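Local coordinates for dnab-like replicative helicase (Bacillus phage SPP1, PDB 3BH0), which is a DnaB-family replicative helicase that probably couples ATP hydrolysis to 5'-3' unwinding of duplex DNA, this chain being its ATPase domain, at residues N69-A74 and V223-S228; D258-L263 and I283-D288. All blocks are in the same frame, centred on the assembly; numbering follows the deposited sequence.

Interaction 1: N69-A74 and V223-S228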
# COMPACT_ATOMS: atom_id res chain seq x y z
N ASN A 69 -3.16 10.62 6.10
CA ASN A 69 -2.61 10.44 4.75
C ASN A 69 -3.47 9.60 3.81
O ASN A 69 -4.06 8.60 4.20
CB ASN A 69 -1.19 9.87 4.78
CG ASN A 69 -0.18 10.78 5.45
OD1 ASN A 69 0.91 10.34 5.80
ND2 ASN A 69 -0.53 12.06 5.64
N PHE A 70 -3.52 10.05 2.57
CA PHE A 70 -4.09 9.27 1.50
C PHE A 70 -2.91 8.98 0.56
O PHE A 70 -2.40 9.88 -0.11
CB PHE A 70 -5.19 10.07 0.81
CG PHE A 70 -5.79 9.39 -0.38
CD1 PHE A 70 -5.93 8.01 -0.42
CD2 PHE A 70 -6.23 10.14 -1.46
CE1 PHE A 70 -6.48 7.39 -1.52
CE2 PHE A 70 -6.78 9.53 -2.57
CZ PHE A 70 -6.91 8.14 -2.60
N VAL A 71 -2.46 7.73 0.58
CA VAL A 71 -1.32 7.34 -0.23
C VAL A 71 -1.70 6.40 -1.36
O VAL A 71 -2.53 5.50 -1.23
CB VAL A 71 -0.06 6.89 0.60
CG1 VAL A 71 -0.38 6.75 2.05
CG2 VAL A 71 0.59 5.64 0.07
N LEU A 72 -1.10 6.69 -2.51
CA LEU A 72 -1.34 6.00 -3.75
C LEU A 72 -0.09 5.21 -4.17
O LEU A 72 1.02 5.74 -4.17
CB LEU A 72 -1.73 7.03 -4.81
CG LEU A 72 -2.54 6.51 -5.98
CD1 LEU A 72 -3.99 6.28 -5.54
CD2 LEU A 72 -2.46 7.51 -7.12
N ILE A 73 -0.29 3.94 -4.49
CA ILE A 73 0.76 3.09 -5.03
C ILE A 73 0.28 2.73 -6.43
O ILE A 73 -0.62 1.90 -6.60
CB ILE A 73 1.00 1.79 -4.19
CG1 ILE A 73 1.44 2.15 -2.77
CG2 ILE A 73 2.06 0.94 -4.85
CD1 ILE A 73 1.44 0.99 -1.81
N ALA A 74 0.86 3.40 -7.41
CA ALA A 74 0.52 3.18 -8.79
C ALA A 74 1.68 2.57 -9.60
O ALA A 74 2.85 2.89 -9.42
CB ALA A 74 0.02 4.46 -9.41
N VAL A 223 -4.96 5.96 7.89
CA VAL A 223 -4.16 5.93 6.67
C VAL A 223 -4.93 5.16 5.59
O VAL A 223 -5.32 4.02 5.81
CB VAL A 223 -2.77 5.30 6.87
CG1 VAL A 223 -1.93 5.42 5.58
CG2 VAL A 223 -2.05 5.96 8.06
N VAL A 224 -5.16 5.79 4.45
CA VAL A 224 -5.71 5.08 3.29
C VAL A 224 -4.59 4.89 2.28
O VAL A 224 -3.89 5.85 1.95
CB VAL A 224 -6.90 5.82 2.67
CG1 VAL A 224 -7.42 5.08 1.45
CG2 VAL A 224 -8.00 5.97 3.72
N ILE A 225 -4.40 3.64 1.87
CA ILE A 225 -3.43 3.27 0.84
C ILE A 225 -4.18 2.61 -0.33
O ILE A 225 -4.64 1.47 -0.23
CB ILE A 225 -2.31 2.34 1.37
CG1 ILE A 225 -1.53 3.02 2.51
CG2 ILE A 225 -1.34 2.02 0.27
CD1 ILE A 225 -0.56 2.11 3.23
N ALA A 226 -4.31 3.35 -1.43
CA ALA A 226 -4.94 2.84 -2.61
C ALA A 226 -3.91 2.49 -3.70
O ALA A 226 -3.07 3.32 -4.09
CB ALA A 226 -6.00 3.81 -3.14
N LEU A 227 -3.98 1.25 -4.16
CA LEU A 227 -3.30 0.79 -5.36
C LEU A 227 -4.05 1.32 -6.58
O LEU A 227 -5.28 1.41 -6.57
CB LEU A 227 -3.23 -0.75 -5.39
CG LEU A 227 -2.03 -1.42 -4.71
CD1 LEU A 227 -1.95 -1.02 -3.25
CD2 LEU A 227 -2.08 -2.93 -4.84
N SER A 228 -3.30 1.66 -7.62
CA SER A 228 -3.85 2.27 -8.81
C SER A 228 -3.10 1.80 -10.04
O SER A 228 -1.87 1.67 -10.04
CB SER A 228 -3.79 3.80 -8.71
OG SER A 228 -4.08 4.39 -9.96

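Interaction 2: D258-L263 and I283-D288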
# COMPACT_ATOMS: atom_id res chain seq x y z
N ASP A 258 -1.67 12.63 -0.68
CA ASP A 258 -0.55 13.26 -0.02
C ASP A 258 0.74 12.62 -0.52
O ASP A 258 1.76 13.30 -0.71
CB ASP A 258 -0.72 13.11 1.49
CG ASP A 258 -2.09 13.56 1.95
OD1 ASP A 258 -2.46 14.72 1.62
OD2 ASP A 258 -2.82 12.76 2.55
N ILE A 259 0.68 11.31 -0.72
CA ILE A 259 1.83 10.55 -1.18
C ILE A 259 1.45 9.69 -2.40
O ILE A 259 0.43 9.00 -2.41
CB ILE A 259 2.43 9.69 -0.05
CG1 ILE A 259 2.77 10.58 1.15
CG2 ILE A 259 3.69 8.96 -0.56
CD1 ILE A 259 3.19 9.86 2.43
N ILE A 260 2.28 9.76 -3.42
CA ILE A 260 2.14 8.92 -4.59
C ILE A 260 3.45 8.20 -4.83
O ILE A 260 4.46 8.81 -5.18
CB ILE A 260 1.71 9.72 -5.84
CG1 ILE A 260 0.37 10.42 -5.59
CG2 ILE A 260 1.68 8.80 -7.08
CD1 ILE A 260 -0.09 11.36 -6.71
N GLU A 261 3.43 6.90 -4.63
CA GLU A 261 4.60 6.11 -4.94
C GLU A 261 4.39 5.25 -6.19
O GLU A 261 3.50 4.41 -6.24
CB GLU A 261 5.07 5.31 -3.72
CG GLU A 261 3.99 4.87 -2.79
CD GLU A 261 4.49 4.56 -1.39
OE1 GLU A 261 4.69 5.50 -0.62
OE2 GLU A 261 4.63 3.37 -1.03
N PHE A 262 5.18 5.53 -7.21
CA PHE A 262 5.24 4.72 -8.42
C PHE A 262 6.27 3.61 -8.23
O PHE A 262 7.27 3.79 -7.54
CB PHE A 262 5.65 5.56 -9.63
CG PHE A 262 4.64 6.60 -10.05
CD1 PHE A 262 3.30 6.29 -10.13
CD2 PHE A 262 5.06 7.86 -10.42
CE1 PHE A 262 2.37 7.26 -10.55
CE2 PHE A 262 4.15 8.83 -10.86
CZ PHE A 262 2.80 8.53 -10.92
N LEU A 263 5.99 2.46 -8.84
CA LEU A 263 6.94 1.36 -8.92
C LEU A 263 7.40 1.19 -10.36
O LEU A 263 6.60 1.25 -11.29
CB LEU A 263 6.33 0.06 -8.39
CG LEU A 263 6.31 -0.29 -6.90
CD1 LEU A 263 6.54 0.86 -5.93
CD2 LEU A 263 4.99 -0.93 -6.59
N ILE A 283 8.75 8.28 -5.46
CA ILE A 283 7.86 9.21 -4.76
C ILE A 283 7.64 10.42 -5.68
O ILE A 283 8.48 11.31 -5.76
CB ILE A 283 8.45 9.66 -3.38
CG1 ILE A 283 8.51 8.49 -2.39
CG2 ILE A 283 7.61 10.74 -2.75
CD1 ILE A 283 9.70 7.52 -2.56
N ALA A 284 6.52 10.44 -6.39
CA ALA A 284 6.26 11.47 -7.41
C ALA A 284 5.54 12.68 -6.80
O ALA A 284 5.55 13.77 -7.37
CB ALA A 284 5.47 10.90 -8.55
N LYS A 285 4.91 12.46 -5.65
CA LYS A 285 4.26 13.52 -4.91
C LYS A 285 4.43 13.28 -3.43
O LYS A 285 4.28 12.15 -2.93
CB LYS A 285 2.78 13.63 -5.25
CG LYS A 285 2.17 14.88 -4.67
CD LYS A 285 0.66 14.91 -4.76
CE LYS A 285 0.12 16.19 -4.08
NZ LYS A 285 -1.32 16.08 -3.85
N HIS A 286 4.77 14.35 -2.73
CA HIS A 286 4.93 14.32 -1.29
C HIS A 286 4.55 15.68 -0.71
O HIS A 286 5.30 16.67 -0.85
CB HIS A 286 6.36 13.92 -0.91
CG HIS A 286 6.49 13.50 0.51
ND1 HIS A 286 7.63 12.91 1.02
CD2 HIS A 286 5.62 13.58 1.55
CE1 HIS A 286 7.45 12.65 2.30
NE2 HIS A 286 6.24 13.05 2.64
N ARG A 287 3.38 15.73 -0.07
CA ARG A 287 2.78 16.98 0.39
C ARG A 287 3.60 17.67 1.50
O ARG A 287 3.80 18.88 1.47
CB ARG A 287 1.35 16.75 0.88
CG ARG A 287 0.55 18.05 1.03
CD ARG A 287 -0.82 17.85 1.60
NE ARG A 287 -1.75 17.07 0.76
CZ ARG A 287 -2.23 17.45 -0.42
NH1 ARG A 287 -1.87 18.60 -0.98
NH2 ARG A 287 -3.07 16.65 -1.06
N ASP A 288 4.07 16.87 2.44
CA ASP A 288 4.75 17.35 3.63
C ASP A 288 6.19 16.81 3.68
O ASP A 288 6.62 16.30 4.71
CB ASP A 288 3.96 16.89 4.87
CG ASP A 288 4.20 17.78 6.10
OD1 ASP A 288 4.23 19.03 5.96
OD2 ASP A 288 4.34 17.21 7.22

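Interaction 1: N69-A74 and V223-S228
Strands 70-74 and 223-228 run parallel, side by side, and the axes of the two short segments are 25° apart. N69 pairs by position with V223, and the one-to-one match holds as far as A74 and S228. Five backbone hydrogen bonds join them. The shortest is from V71 N to V224 O, 2.7 Å, and runs nearly along the C=O axis. In the last two bonds I73 N and S228 N sit above the planes of the carbonyls of A226 and I73.

I73 carries much of the apolar contact on one face. Its CB meets L227 CD1 at 4.2 Å. CG1 lies beside its own backbone N (chi1 -61°) and passes I225 CG2 at 4.1 Å. The chain then stays extended (chi2 169°), so CD1 reaches I225 CG2 at 3.6 Å and L227 CD1 at 4.2 Å. I73 thus crosses I225 obliquely but lies alongside L227. On this same face V71 lies alongside I225, pointing the same way, CG1 to CG1 at 3.9 Å.

The other face holds F70, V224, L72, A226, A74 and S228. The F70 ring swings back toward the partner strand; A226 CB lies at its edge, 4.0 Å from CE1. L72 CD1 touches the same methyl, so both larger side chains lean on A226. S228 OG bonds to Q191.

Helix 81-93 packs on the I73 face and helix 202-220 on the F70 face. Helices on both faces of a parallel sheet, with strand 70-74 leading into a probable Walker A loop, are typical of the RecA-like P-loop ATPase core.

Interaction 2: D258-L263 and I283-D288
R287 and D258 form a salt bridge at one end of this antiparallel pair. CG of R287 is anti to its backbone N, and the chain bends at chi3 (-65°), which brings NE to D258 OD1 at 2.6 Å. The bond is almost straight, 178° at the hydrogen. It lies in the guanidinium plane and uses the anti lone pair of OD1. The carboxylate and guanidinium planes are steeply turned, 75° apart. NH2 bonds to Q255 O and adds only a weak bond to D258 OD1. R287 N also bonds to D258 O at 3.0 Å, so backbone and side chain grip the same residue. R68 is a second partner of OD1, and K214 pairs with OD2; these positive groups probably favour the ionised carboxylate.

K285 is fully extended. Its CB meets I260 CD1 at 3.9 Å and CD lies nearby, while NZ goes on to A257 O and E254 O. H286 has CG anti to its backbone N, so its ring lies along I259, CD2 4.2 Å from CG1; its ND1 bonds to P290 O.

A284 N bonds to I260 O at 2.9 Å. I259 faces H286 and E261 faces I283, so I260 stands against two residues, A284 and K285, consistent with a classic beta bulge. A284 CB turns toward the partner strand and presses on F262 CE2 at 3.4 Å. I260 CG2 lies over one face of the F262 ring, toward the rim.

Helix 56-62 packs against I259, E261, I283 and H286. Strand 70-74 borders strand 259-265 on the side away from strand 278-286.

The two contacts are consecutive parts of one mixed sheet, with centres about 9 Å apart. Across the sheet the order is 223-228, 70-74, 259-265 and 278-286, so interaction 1 adjoins interaction 2. Strands 70-74 and 259-265 join them directly: L72 N and I259 O, and L72 O and E261 N, are probably hydrogen-bonded. Along the chain they come in series; interaction 1 closes at S228 before interaction 2 opens at D258. Interaction 1 is buried, its centre about 6 Å from that of the chain, against about 12 Å for interaction 2. Strand 70-74, which leads into the probable Walker A loop, has parallel neighbours on both sides; the antiparallel part begins between 259-265 and 278-286.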